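Local coordinates for acyl-[acyl-carrier-protein]--UDP-N-acetylglucosamine O-acyltransferase (Leptospira interrogans, PDB 3I3A) that probably transfers an acyl chain from acyl carrier protein to a UDP-N-acetylglucosamine-type sugar nucleotide, an early step of lipid A biosynthesis, at residues I63-Q68 with N93-T98; G114-G119 with N128-G133; A134-H139 with V152-F157. All coordinates share one frame; numbering follows the deposited sequence.

Contact 1 of 3, residues I63-Q68 with N93-T98. With S2N (S-[2-({N-[(2R)-2-hydroxy-4-{[(S)-hydroxy(methoxy)phosphoryl]oxy}-3,3-dimethylbutanoyl]-beta-alanyl}amino)ethyl] (3R)-3-hydroxydodecanethioate), chain D.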
loop_
_atom_site.group_PDB
_atom_site.type_symbol
_atom_site.label_atom_id
_atom_site.label_comp_id
_atom_site.label_asym_id
_atom_site.label_seq_id
_atom_site.Cartn_x
_atom_site.Cartn_y
_atom_site.Cartn_z
ATOM N N ILE A 63 -0.235 -2.929 -17.403
ATOM C CA ILE A 63 -1.547 -3.383 -17.868
ATOM C C ILE A 63 -1.474 -4.793 -18.458
ATOM O O ILE A 63 -0.719 -5.038 -19.396
ATOM C CB ILE A 63 -2.142 -2.413 -18.942
ATOM C CG1 ILE A 63 -2.245 -0.972 -18.413
ATOM C CG2 ILE A 63 -3.488 -2.924 -19.471
ATOM C CD1 ILE A 63 -3.117 -0.772 -17.172
ATOM N N GLY A 64 -2.262 -5.707 -17.904
ATOM C CA GLY A 64 -2.314 -7.072 -18.392
ATOM C C GLY A 64 -1.161 -7.965 -17.951
ATOM O O GLY A 64 -0.871 -8.980 -18.603
ATOM N N VAL A 65 -0.516 -7.614 -16.844
ATOM C CA VAL A 65 0.565 -8.441 -16.296
ATOM C C VAL A 65 0.035 -9.830 -15.867
ATOM O O VAL A 65 -1.163 -9.997 -15.670
ATOM C CB VAL A 65 1.309 -7.718 -15.147
ATOM C CG1 VAL A 65 2.061 -6.501 -15.685
ATOM C CG2 VAL A 65 0.342 -7.279 -14.064
ATOM N N MET A 66 0.920 -10.818 -15.760
ATOM C CA MET A 66 0.538 -12.186 -15.362
ATOM C C MET A 66 -0.248 -12.209 -14.050
ATOM O O MET A 66 0.088 -11.471 -13.124
ATOM C CB MET A 66 1.784 -13.072 -15.225
ATOM C CG MET A 66 2.531 -13.319 -16.521
ATOM S SD MET A 66 1.604 -14.404 -17.618
ATOM C CE MET A 66 2.619 -14.419 -19.104
ATOM N N PRO A 67 -1.324 -13.023 -13.977
ATOM C CA PRO A 67 -2.082 -13.203 -12.732
ATOM C C PRO A 67 -1.201 -13.600 -11.558
ATOM O O PRO A 67 -0.233 -14.349 -11.728
ATOM C CB PRO A 67 -3.042 -14.339 -13.077
ATOM C CG PRO A 67 -3.276 -14.167 -14.544
ATOM C CD PRO A 67 -1.925 -13.789 -15.085
ATOM N N GLN A 68 -1.524 -13.082 -10.376
ATOM C CA GLN A 68 -0.854 -13.504 -9.156
ATOM C C GLN A 68 -1.631 -14.713 -8.637
ATOM O O GLN A 68 -2.427 -14.626 -7.701
ATOM C CB GLN A 68 -0.726 -12.343 -8.145
ATOM C CG GLN A 68 0.535 -11.477 -8.381
ATOM C CD GLN A 68 0.479 -10.015 -7.869
ATOM O OE1 GLN A 68 1.480 -9.306 -7.950
ATOM N NE2 GLN A 68 -0.680 -9.564 -7.369
ATOM N N ASN A 93 -1.722 -1.092 -11.377
ATOM C CA ASN A 93 -1.364 -2.443 -11.769
ATOM C C ASN A 93 -2.629 -3.244 -12.097
ATOM O O ASN A 93 -3.443 -3.513 -11.212
ATOM C CB ASN A 93 -0.577 -3.075 -10.605
ATOM C CG ASN A 93 0.041 -4.412 -10.950
ATOM O OD1 ASN A 93 -0.469 -5.158 -11.780
ATOM N ND2 ASN A 93 1.146 -4.736 -10.278
ATOM N N ILE A 94 -2.796 -3.611 -13.368
ATOM C CA ILE A 94 -3.978 -4.359 -13.797
ATOM C C ILE A 94 -3.570 -5.724 -14.341
ATOM O O ILE A 94 -2.767 -5.822 -15.273
ATOM C CB ILE A 94 -4.795 -3.600 -14.897
ATOM C CG1 ILE A 94 -4.955 -2.096 -14.585
ATOM C CG2 ILE A 94 -6.133 -4.293 -15.162
ATOM C CD1 ILE A 94 -5.823 -1.736 -13.357
ATOM N N HIS A 95 -4.129 -6.778 -13.747
ATOM C CA HIS A 95 -3.805 -8.147 -14.136
ATOM C C HIS A 95 -4.814 -8.696 -15.135
ATOM O O HIS A 95 -6.005 -8.402 -15.038
ATOM C CB HIS A 95 -3.721 -9.040 -12.897
ATOM C CG HIS A 95 -2.518 -8.768 -12.050
ATOM N ND1 HIS A 95 -1.795 -9.767 -11.440
ATOM C CD2 HIS A 95 -1.890 -7.610 -11.741
ATOM C CE1 HIS A 95 -0.782 -9.233 -10.777
ATOM N NE2 HIS A 95 -0.812 -7.926 -10.950
ATOM N N LYS A 96 -4.314 -9.472 -16.099
ATOM C CA LYS A 96 -5.151 -10.144 -17.096
ATOM C C LYS A 96 -5.862 -11.350 -16.478
ATOM O O LYS A 96 -5.531 -11.761 -15.359
ATOM C CB LYS A 96 -4.303 -10.585 -18.298
ATOM C CG LYS A 96 -3.220 -11.621 -17.978
ATOM C CD LYS A 96 -2.398 -11.969 -19.207
ATOM C CE LYS A 96 -1.567 -13.212 -18.950
ATOM N NZ LYS A 96 -0.562 -13.402 -20.027
ATOM N N GLY A 97 -6.823 -11.906 -17.212
ATOM C CA GLY A 97 -7.612 -13.044 -16.738
ATOM C C GLY A 97 -6.884 -14.380 -16.714
ATOM O O GLY A 97 -5.716 -14.474 -17.078
ATOM N N THR A 98 -7.584 -15.422 -16.280
ATOM C CA THR A 98 -6.966 -16.737 -16.108
ATOM C C THR A 98 -7.463 -17.799 -17.090
ATOM O O THR A 98 -6.901 -18.894 -17.149
ATOM C CB THR A 98 -7.145 -17.267 -14.683
ATOM O OG1 THR A 98 -8.513 -17.108 -14.289
ATOM C CG2 THR A 98 -6.231 -16.521 -13.717
HETATM C CAA S2N D . -5.247 -13.009 -5.365
HETATM C CAB S2N D . -4.448 -12.257 -6.432
HETATM C CAC S2N D . -4.546 -10.744 -6.224
HETATM C CAD S2N D . -4.018 -10.384 -4.834
HETATM C CAE S2N D . -4.340 -8.930 -4.485
HETATM C CAF S2N D . -4.367 -8.723 -2.969
HETATM C CAG S2N D . -5.803 -8.585 -2.460
HETATM C CAH S2N D . -5.903 -8.984 -0.986
HETATM C CAI S2N D . -7.364 -9.129 -0.555
HETATM C CAJ S2N D . -7.474 -9.310 0.960
HETATM C CAK S2N D . -8.777 -10.015 1.335
HETATM C CAL S2N D . -9.065 -9.878 2.832
HETATM C CAP S2N D . -5.713 -13.894 -2.811
HETATM C CAQ S2N D . -5.630 -12.721 -1.832
HETATM C CAS S2N D . -6.184 -13.019 0.536
HETATM C CAT S2N D . -7.306 -13.241 1.552
HETATM C CAU S2N D . -7.053 -14.503 2.381
HETATM N NAR S2N D . -6.580 -12.933 -0.730
HETATM O OAM S2N D . -6.477 -13.026 -5.396
HETATM O OAN S2N D . -3.768 -10.075 -7.219
HETATM O OAY S2N D . -5.011 -12.932 0.896
HETATM S SAO S2N D . -4.403 -13.854 -4.087
HETATM C CAW S2N D . -7.656 -16.547 1.174
HETATM C CAX S2N D . -9.121 -16.313 1.547
HETATM N NAV S2N D . -6.866 -15.486 1.304
HETATM O OAZ S2N D . -7.282 -17.630 0.726
HETATM C CBA S2N D . -9.543 -17.321 2.617
HETATM C CBB S2N D . -10.569 -16.672 3.550
HETATM C CBF S2N D . -13.825 -15.847 5.661
HETATM C CBG S2N D . -8.318 -17.749 3.427
HETATM C CBH S2N D . -10.166 -18.546 1.948
HETATM O OBC S2N D . -11.545 -17.625 3.980
HETATM O OBE S2N D . -13.571 -15.973 4.260
HETATM O OBI S2N D . -9.278 -14.985 2.051
HETATM O OBJ S2N D . -13.317 -17.380 2.054
HETATM O OBK S2N D . -13.977 -18.569 4.305
HETATM P PBD S2N D . -13.102 -17.387 3.650
HETATM O O HOH W 1 1.228 -10.965 -19.286
HETATM O O HOH W 2 1.847 -7.376 -9.847
#

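Contact 2 of 3, residues G114-G119 with N128-G133. With S2N (S-[2-({N-[(2R)-2-hydroxy-4-{[(S)-hydroxy(methoxy)phosphoryl]oxy}-3,3-dimethylbutanoyl]-beta-alanyl}amino)ethyl] (3R)-3-hydroxydodecanethioate), chain D.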
loop_
_atom_site.group_PDB
_atom_site.type_symbol
_atom_site.label_atom_id
_atom_site.label_comp_id
_atom_site.label_asym_id
_atom_site.label_seq_id
_atom_site.Cartn_x
_atom_site.Cartn_y
_atom_site.Cartn_z
ATOM N N GLY A 114 -2.899 6.112 -8.109
ATOM C CA GLY A 114 -1.536 5.596 -8.034
ATOM C C GLY A 114 -1.454 4.363 -7.149
ATOM O O GLY A 114 -2.115 4.287 -6.109
ATOM N N ASN A 115 -0.660 3.388 -7.574
ATOM C CA ASN A 115 -0.427 2.182 -6.791
ATOM C C ASN A 115 -1.648 1.286 -6.585
ATOM O O ASN A 115 -1.556 0.318 -5.844
ATOM C CB ASN A 115 0.178 2.522 -5.411
ATOM C CG ASN A 115 1.679 2.586 -5.431
ATOM O OD1 ASN A 115 2.307 2.351 -6.458
ATOM N ND2 ASN A 115 2.277 2.913 -4.282
ATOM N N SER A 116 -2.779 1.609 -7.207
ATOM C CA SER A 116 -3.974 0.766 -7.078
ATOM C C SER A 116 -3.811 -0.509 -7.900
ATOM O O SER A 116 -3.058 -0.536 -8.872
ATOM C CB SER A 116 -5.266 1.519 -7.421
ATOM O OG SER A 116 -5.323 1.899 -8.792
ATOM N N HIS A 117 -4.509 -1.569 -7.485
ATOM C CA HIS A 117 -4.354 -2.890 -8.078
ATOM C C HIS A 117 -5.688 -3.579 -8.402
ATOM O O HIS A 117 -6.601 -3.628 -7.570
ATOM C CB HIS A 117 -3.524 -3.770 -7.151
ATOM C CG HIS A 117 -3.514 -5.221 -7.536
ATOM N ND1 HIS A 117 -2.895 -5.683 -8.677
ATOM C CD2 HIS A 117 -4.041 -6.311 -6.925
ATOM C CE1 HIS A 117 -3.044 -6.994 -8.754
ATOM N NE2 HIS A 117 -3.722 -7.403 -7.696
ATOM N N VAL A 118 -5.795 -4.101 -9.627
ATOM C CA VAL A 118 -6.948 -4.921 -10.032
ATOM C C VAL A 118 -6.483 -6.359 -10.352
ATOM O O VAL A 118 -5.788 -6.592 -11.354
ATOM C CB VAL A 118 -7.688 -4.286 -11.242
ATOM C CG1 VAL A 118 -8.769 -5.232 -11.797
ATOM C CG2 VAL A 118 -8.310 -2.942 -10.864
ATOM N N GLY A 119 -6.860 -7.308 -9.492
ATOM C CA GLY A 119 -6.504 -8.734 -9.639
ATOM C C GLY A 119 -7.153 -9.472 -10.807
ATOM O O GLY A 119 -8.155 -9.006 -11.376
ATOM N N ASN A 128 -16.328 4.057 -11.761
ATOM C CA ASN A 128 -15.796 3.660 -10.454
ATOM C C ASN A 128 -14.483 4.367 -10.118
ATOM O O ASN A 128 -13.732 4.754 -11.009
ATOM C CB ASN A 128 -15.572 2.151 -10.412
ATOM C CG ASN A 128 -16.842 1.356 -10.666
ATOM O OD1 ASN A 128 -17.799 1.427 -9.889
ATOM N ND2 ASN A 128 -16.837 0.562 -11.729
ATOM N N ILE A 129 -14.202 4.517 -8.824
ATOM C CA ILE A 129 -12.961 5.142 -8.379
ATOM C C ILE A 129 -12.198 4.186 -7.454
ATOM O O ILE A 129 -12.703 3.765 -6.404
ATOM C CB ILE A 129 -13.212 6.532 -7.723
ATOM C CG1 ILE A 129 -13.911 7.476 -8.720
ATOM C CG2 ILE A 129 -11.906 7.150 -7.191
ATOM C CD1 ILE A 129 -14.085 8.905 -8.259
ATOM N N LEU A 130 -10.993 3.819 -7.870
ATOM C CA LEU A 130 -10.105 3.018 -7.029
ATOM C C LEU A 130 -9.018 3.942 -6.485
ATOM O O LEU A 130 -8.116 4.367 -7.212
ATOM C CB LEU A 130 -9.506 1.864 -7.841
ATOM C CG LEU A 130 -8.900 0.641 -7.134
ATOM C CD1 LEU A 130 -9.825 0.083 -6.057
ATOM C CD2 LEU A 130 -8.583 -0.438 -8.139
ATOM N N THR A 131 -9.128 4.264 -5.201
ATOM C CA THR A 131 -8.240 5.240 -4.553
ATOM C C THR A 131 -6.829 4.686 -4.286
ATOM O O THR A 131 -6.600 3.480 -4.408
ATOM C CB THR A 131 -8.946 5.825 -3.317
ATOM O OG1 THR A 131 -10.198 6.375 -3.753
ATOM C CG2 THR A 131 -8.130 6.911 -2.593
ATOM N N HIS A 132 -5.896 5.585 -3.966
ATOM C CA HIS A 132 -4.475 5.267 -3.848
ATOM C C HIS A 132 -4.193 4.033 -2.980
ATOM O O HIS A 132 -4.656 3.933 -1.844
ATOM C CB HIS A 132 -3.721 6.476 -3.285
ATOM C CG HIS A 132 -2.305 6.571 -3.751
ATOM N ND1 HIS A 132 -1.923 7.391 -4.789
ATOM C CD2 HIS A 132 -1.185 5.929 -3.341
ATOM C CE1 HIS A 132 -0.628 7.256 -4.999
ATOM N NE2 HIS A 132 -0.154 6.378 -4.131
ATOM N N GLY A 133 -3.436 3.096 -3.532
ATOM C CA GLY A 133 -2.989 1.931 -2.782
ATOM C C GLY A 133 -4.020 0.832 -2.556
ATOM O O GLY A 133 -3.710 -0.174 -1.910
HETATM C CAA S2N D . -5.247 -13.009 -5.365
HETATM C CAB S2N D . -4.448 -12.257 -6.432
HETATM C CAC S2N D . -4.546 -10.744 -6.224
HETATM C CAD S2N D . -4.018 -10.384 -4.834
HETATM C CAE S2N D . -4.340 -8.930 -4.485
HETATM C CAF S2N D . -4.367 -8.723 -2.969
HETATM C CAG S2N D . -5.803 -8.585 -2.460
HETATM C CAH S2N D . -5.903 -8.984 -0.986
HETATM C CAI S2N D . -7.364 -9.129 -0.555
HETATM C CAJ S2N D . -7.474 -9.310 0.960
HETATM C CAK S2N D . -8.777 -10.015 1.335
HETATM C CAL S2N D . -9.065 -9.878 2.832
HETATM C CAP S2N D . -5.713 -13.894 -2.811
HETATM C CAQ S2N D . -5.630 -12.721 -1.832
HETATM C CAS S2N D . -6.184 -13.019 0.536
HETATM C CAT S2N D . -7.306 -13.241 1.552
HETATM C CAU S2N D . -7.053 -14.503 2.381
HETATM N NAR S2N D . -6.580 -12.933 -0.730
HETATM O OAM S2N D . -6.477 -13.026 -5.396
HETATM O OAN S2N D . -3.768 -10.075 -7.219
HETATM O OAY S2N D . -5.011 -12.932 0.896
HETATM S SAO S2N D . -4.403 -13.854 -4.087
HETATM C CAW S2N D . -7.656 -16.547 1.174
HETATM C CAX S2N D . -9.121 -16.313 1.547
HETATM N NAV S2N D . -6.866 -15.486 1.304
HETATM O OAZ S2N D . -7.282 -17.630 0.726
HETATM C CBA S2N D . -9.543 -17.321 2.617
HETATM C CBB S2N D . -10.569 -16.672 3.550
HETATM C CBF S2N D . -13.825 -15.847 5.661
HETATM C CBG S2N D . -8.318 -17.749 3.427
HETATM C CBH S2N D . -10.166 -18.546 1.948
HETATM O OBC S2N D . -11.545 -17.625 3.980
HETATM O OBE S2N D . -13.571 -15.973 4.260
HETATM O OBI S2N D . -9.278 -14.985 2.051
HETATM O OBJ S2N D . -13.317 -17.380 2.054
HETATM O OBK S2N D . -13.977 -18.569 4.305
HETATM P PBD S2N D . -13.102 -17.387 3.650
HETATM O O HOH W 3 -0.849 -1.519 -3.159
#

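Contact 3 of 3, residues A134-H139 with V152-F157. With S2N (S-[2-({N-[(2R)-2-hydroxy-4-{[(S)-hydroxy(methoxy)phosphoryl]oxy}-3,3-dimethylbutanoyl]-beta-alanyl}amino)ethyl] (3R)-3-hydroxydodecanethioate), chain D.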
loop_
_atom_site.group_PDB
_atom_site.type_symbol
_atom_site.label_atom_id
_atom_site.label_comp_id
_atom_site.label_asym_id
_atom_site.label_seq_id
_atom_site.Cartn_x
_atom_site.Cartn_y
_atom_site.Cartn_z
ATOM N N ALA A 134 -5.242 1.012 -3.067
ATOM C CA ALA A 134 -6.294 0.015 -2.858
ATOM C C ALA A 134 -6.095 -1.226 -3.738
ATOM O O ALA A 134 -5.596 -1.143 -4.863
ATOM C CB ALA A 134 -7.695 0.618 -3.047
ATOM N N VAL A 135 -6.450 -2.379 -3.183
ATOM C CA VAL A 135 -6.211 -3.653 -3.832
ATOM C C VAL A 135 -7.511 -4.445 -3.951
ATOM O O VAL A 135 -8.247 -4.640 -2.970
ATOM C CB VAL A 135 -5.065 -4.493 -3.152
ATOM C CG1 VAL A 135 -3.746 -3.720 -3.143
ATOM C CG2 VAL A 135 -5.412 -4.905 -1.729
ATOM N N LEU A 136 -7.800 -4.868 -5.176
ATOM C CA LEU A 136 -8.868 -5.832 -5.405
ATOM C C LEU A 136 -8.208 -7.187 -5.649
ATOM O O LEU A 136 -7.296 -7.309 -6.487
ATOM C CB LEU A 136 -9.754 -5.399 -6.582
ATOM C CG LEU A 136 -10.332 -3.970 -6.674
ATOM C CD1 LEU A 136 -11.267 -3.839 -7.897
ATOM C CD2 LEU A 136 -11.069 -3.486 -5.424
ATOM N N ALA A 137 -8.639 -8.199 -4.898
ATOM C CA ALA A 137 -8.187 -9.567 -5.152
ATOM C C ALA A 137 -8.718 -10.022 -6.502
ATOM O O ALA A 137 -9.452 -9.282 -7.159
ATOM C CB ALA A 137 -8.644 -10.508 -4.045
ATOM N N GLY A 138 -8.347 -11.234 -6.917
ATOM C CA GLY A 138 -8.920 -11.844 -8.116
ATOM C C GLY A 138 -10.423 -11.995 -7.985
ATOM O O GLY A 138 -10.947 -12.095 -6.874
ATOM N N HIS A 139 -11.120 -11.998 -9.122
ATOM C CA HIS A 139 -12.571 -12.210 -9.166
ATOM C C HIS A 139 -13.381 -11.261 -8.271
ATOM O O HIS A 139 -14.338 -11.679 -7.626
ATOM C CB HIS A 139 -12.929 -13.661 -8.823
ATOM C CG HIS A 139 -12.334 -14.676 -9.754
ATOM N ND1 HIS A 139 -12.919 -15.019 -10.957
ATOM C CD2 HIS A 139 -11.225 -15.445 -9.641
ATOM C CE1 HIS A 139 -12.186 -15.947 -11.550
ATOM N NE2 HIS A 139 -11.150 -16.220 -10.776
ATOM N N VAL A 152 -7.701 0.144 0.836
ATOM C CA VAL A 152 -8.724 -0.868 1.051
ATOM C C VAL A 152 -8.258 -2.153 0.379
ATOM O O VAL A 152 -7.625 -2.115 -0.679
ATOM C CB VAL A 152 -10.066 -0.426 0.415
ATOM C CG1 VAL A 152 -11.016 -1.592 0.203
ATOM C CG2 VAL A 152 -10.706 0.667 1.227
ATOM N N ALA A 153 -8.556 -3.280 1.018
ATOM C CA ALA A 153 -8.398 -4.582 0.408
ATOM C C ALA A 153 -9.775 -5.256 0.255
ATOM O O ALA A 153 -10.524 -5.389 1.227
ATOM C CB ALA A 153 -7.471 -5.439 1.240
ATOM N N VAL A 154 -10.091 -5.695 -0.962
ATOM C CA VAL A 154 -11.336 -6.420 -1.208
ATOM C C VAL A 154 -11.052 -7.895 -1.518
ATOM O O VAL A 154 -10.328 -8.225 -2.466
ATOM C CB VAL A 154 -12.206 -5.762 -2.313
ATOM C CG1 VAL A 154 -13.531 -6.512 -2.480
ATOM C CG2 VAL A 154 -12.471 -4.304 -1.983
ATOM N N HIS A 155 -11.636 -8.764 -0.696
ATOM C CA HIS A 155 -11.514 -10.201 -0.822
ATOM C C HIS A 155 -12.062 -10.709 -2.161
ATOM O O HIS A 155 -13.019 -10.146 -2.718
ATOM C CB HIS A 155 -12.259 -10.848 0.340
ATOM C CG HIS A 155 -11.940 -12.295 0.557
ATOM N ND1 HIS A 155 -12.343 -13.293 -0.308
ATOM C CD2 HIS A 155 -11.298 -12.918 1.574
ATOM C CE1 HIS A 155 -11.944 -14.464 0.157
ATOM N NE2 HIS A 155 -11.305 -14.262 1.296
ATOM N N GLN A 156 -11.447 -11.778 -2.668
ATOM C CA GLN A 156 -11.889 -12.428 -3.898
ATOM C C GLN A 156 -13.339 -12.911 -3.815
ATOM O O GLN A 156 -13.815 -13.315 -2.746
ATOM C CB GLN A 156 -10.942 -13.571 -4.289
ATOM C CG GLN A 156 -10.899 -14.753 -3.317
ATOM C CD GLN A 156 -9.823 -14.622 -2.250
ATOM O OE1 GLN A 156 -9.338 -13.524 -1.945
ATOM N NE2 GLN A 156 -9.444 -15.756 -1.672
ATOM N N PHE A 157 -14.026 -12.809 -4.955
ATOM C CA PHE A 157 -15.421 -13.227 -5.141
ATOM C C PHE A 157 -16.487 -12.345 -4.469
ATOM O O PHE A 157 -17.650 -12.719 -4.408
ATOM C CB PHE A 157 -15.603 -14.713 -4.796
ATOM C CG PHE A 157 -14.868 -15.633 -5.727
ATOM C CD1 PHE A 157 -15.346 -15.863 -7.016
ATOM C CD2 PHE A 157 -13.676 -16.239 -5.330
ATOM C CE1 PHE A 157 -14.659 -16.703 -7.894
ATOM C CE2 PHE A 157 -12.980 -17.077 -6.200
ATOM C CZ PHE A 157 -13.472 -17.310 -7.485
HETATM C CAA S2N D . -5.247 -13.009 -5.365
HETATM C CAB S2N D . -4.448 -12.257 -6.432
HETATM C CAC S2N D . -4.546 -10.744 -6.224
HETATM C CAD S2N D . -4.018 -10.384 -4.834
HETATM C CAE S2N D . -4.340 -8.930 -4.485
HETATM C CAF S2N D . -4.367 -8.723 -2.969
HETATM C CAG S2N D . -5.803 -8.585 -2.460
HETATM C CAH S2N D . -5.903 -8.984 -0.986
HETATM C CAI S2N D . -7.364 -9.129 -0.555
HETATM C CAJ S2N D . -7.474 -9.310 0.960
HETATM C CAK S2N D . -8.777 -10.015 1.335
HETATM C CAL S2N D . -9.065 -9.878 2.832
HETATM C CAP S2N D . -5.713 -13.894 -2.811
HETATM C CAQ S2N D . -5.630 -12.721 -1.832
HETATM C CAS S2N D . -6.184 -13.019 0.536
HETATM C CAT S2N D . -7.306 -13.241 1.552
HETATM C CAU S2N D . -7.053 -14.503 2.381
HETATM N NAR S2N D . -6.580 -12.933 -0.730
HETATM O OAM S2N D . -6.477 -13.026 -5.396
HETATM O OAN S2N D . -3.768 -10.075 -7.219
HETATM O OAY S2N D . -5.011 -12.932 0.896
HETATM S SAO S2N D . -4.403 -13.854 -4.087
HETATM C CAW S2N D . -7.656 -16.547 1.174
HETATM C CAX S2N D . -9.121 -16.313 1.547
HETATM N NAV S2N D . -6.866 -15.486 1.304
HETATM O OAZ S2N D . -7.282 -17.630 0.726
HETATM C CBA S2N D . -9.543 -17.321 2.617
HETATM C CBB S2N D . -10.569 -16.672 3.550
HETATM C CBF S2N D . -13.825 -15.847 5.661
HETATM C CBG S2N D . -8.318 -17.749 3.427
HETATM C CBH S2N D . -10.166 -18.546 1.948
HETATM O OBC S2N D . -11.545 -17.625 3.980
HETATM O OBE S2N D . -13.571 -15.973 4.260
HETATM O OBI S2N D . -9.278 -14.985 2.051
HETATM O OBJ S2N D . -13.317 -17.380 2.054
HETATM O OBK S2N D . -13.977 -18.569 4.305
HETATM P PBD S2N D . -13.102 -17.387 3.650
#

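Contact 1 of 3, residues I63-Q68 with N93-T98
With CG anti to its carbonyl carbon (chi1 -71°), His-95 lays its ring beneath Val-65, whose CG2 is held between the backbone N and the carbonyl carbon and comes down over one ring face. This CH-pi contact puts Val-65 CG2 3.6 Å from the His-95 ring centroid, 28° off the normal. The Gln-68 chain runs at about a right angle to that of His-95, its amide oblique to the ring, CD 3.3 Å from His-95 CE1. A water joins Gln-68 OE1 to His-95 NE2, and Gln-68 OE1 also accepts from Gly-114 N of the second subunit; NE2, less surely placed, approaches the ligand hydroxyl OAN and His-132 ND1 of that subunit. A donor and an acceptor on a two-methylene arm suit this junction. Both segments belong to neighbouring coils of the left-handed parallel beta-helix, and a beta bulge shifts their register where the chain turns a corner at Gly-64. There Ile-94 O accepts twice, from Gly-64 N at 2.7 Å and from Val-65 N at 3.3 Å, while Lys-96 N returns a bond to Val-65 O. Glycine readily takes the positive phi (79°) of this corner. Inside the coil Ile-63 and Ile-94 lie side by side, tightly packed with CD1 of Ile-63 3.4 Å from CG1 of Ile-94, next to Phe-88. The extended Lys-96 runs alongside Met-66, and a water links its NZ to Gly-64 O.

Contact 2 of 3, residues G114-G119 with N128-G133
Gly-114 O sits over the centre of the His-132 ring, 3.2 Å above its plane, and at the same time accepts a hydrogen bond from Gly-133 N at 3.1 Å. Here two successive coils of the left-handed parallel beta-helix stack at a corner: residues 114-116 lead into strand 117-118, and residues 131-133 turn off strand 129-130 on another face of the prism. The tight part lies around this corner. Glycine suits position 114 because, without a side chain, it lets the imidazole come flat against its carbonyl; His-132 is brought there by a CG anti to its backbone N (chi1 -150°), and its ring also stacks on His-117 of the third subunit. Gly-133 suits its own place by its positive phi (77°). Toward the inside of the coil, Leu-130 packs against strand 117-118, its CG 3.7 Å from Ser-116 CB and its CD2 3.7 Å from Val-118 CG2. Branched aliphatic residues serve well in this interior, where Phe-112 adds to the packing, while Ser-116 is small enough for the bend and turns its OG back to Met-113 O.

Between the two segments the side of Asn-115 is looser. Its CB comes no nearer than 4.1 Å to His-132 NE2, and a water bridges Asn-115 O and Gly-133 O through two weak bonds. The neighbouring subunits nevertheless cover this side, Asn-115 packing on Asn-115 of both. His-117 itself leads its ring away from segment 128-133 to the bound acyl thioester, and its NE2 is hydrogen-bonded near the ring plane to the ligand hydroxyl OAN, 2.7 Å away.

Contact 3 of 3, residues A134-H139 with V152-F157
Residues 134-139 and 152-157 run almost exactly parallel, their directions 1° apart, and pair Val-135 with Ala-153 and Leu-136 with Val-154 through nearly straight bonds from Val-135 N to Val-152 O at 2.8 Å, Val-154 N to Val-135 O at 2.9 Å, and Ala-137 N to Val-154 O at 3.0 Å. Leu-136 and Val-154 lie side by side on the face turned to the inside of the coil, CD2 of Leu-136 3.8 Å from CG2 of Val-154. Val-135 and Ala-153 occupy the other face, and both touch the ligand's acyl chain, Val-135 through CG2 and Ala-153 through CB; short apolar side chains suit a wall along which a hydrocarbon lies. These are consecutive rungs of one face of the left-handed parallel beta-helix, and the corner that follows them supplies polar groups to the thioester ligand. Gly-138 N donates to the thioester carbonyl oxygen OAM at 3.0 Å. Gln-156, with CG between its backbone N and carbonyl carbon (chi1 65°) and the chain bent beyond it, accepts from the ligand amide NAR through OE1 at 3.1 Å. The His-155 ring is steadied by ND1, which donates in the ring plane to a lone pair of Gln-156 O. At the outer end, His-139 and Phe-157 form an offset stack with centroids 4.6 Å apart and planes at 8°, His-139 CB resting over the phenyl face; flat rings suit this solvent-facing edge because each covers the other. The backbone also joins there, Phe-157 N donating to His-139 O from above the carbonyl plane.

Overall arrangement
All three contacts hold neighbouring coils of one beta-helix together and touch the same bound ligand. Contacts 1 and 3 pair strands within one parallel sheet, separated by strand 117-118 of contact 2, which bonds to strand 93-95 on one side and to strand 135-136 on the other. Contact 2 instead crosses a corner between two sheets, and all its touching residues are buried, partly by the neighbouring subunits. Contact 1 is also largely buried but kinked by a bulge, mixing polar, water-bridged chemistry with an aliphatic inner face. Contact 3 has regular strand pairing and reaches solvent at its aromatic stack, while lining the ligand's acyl chain.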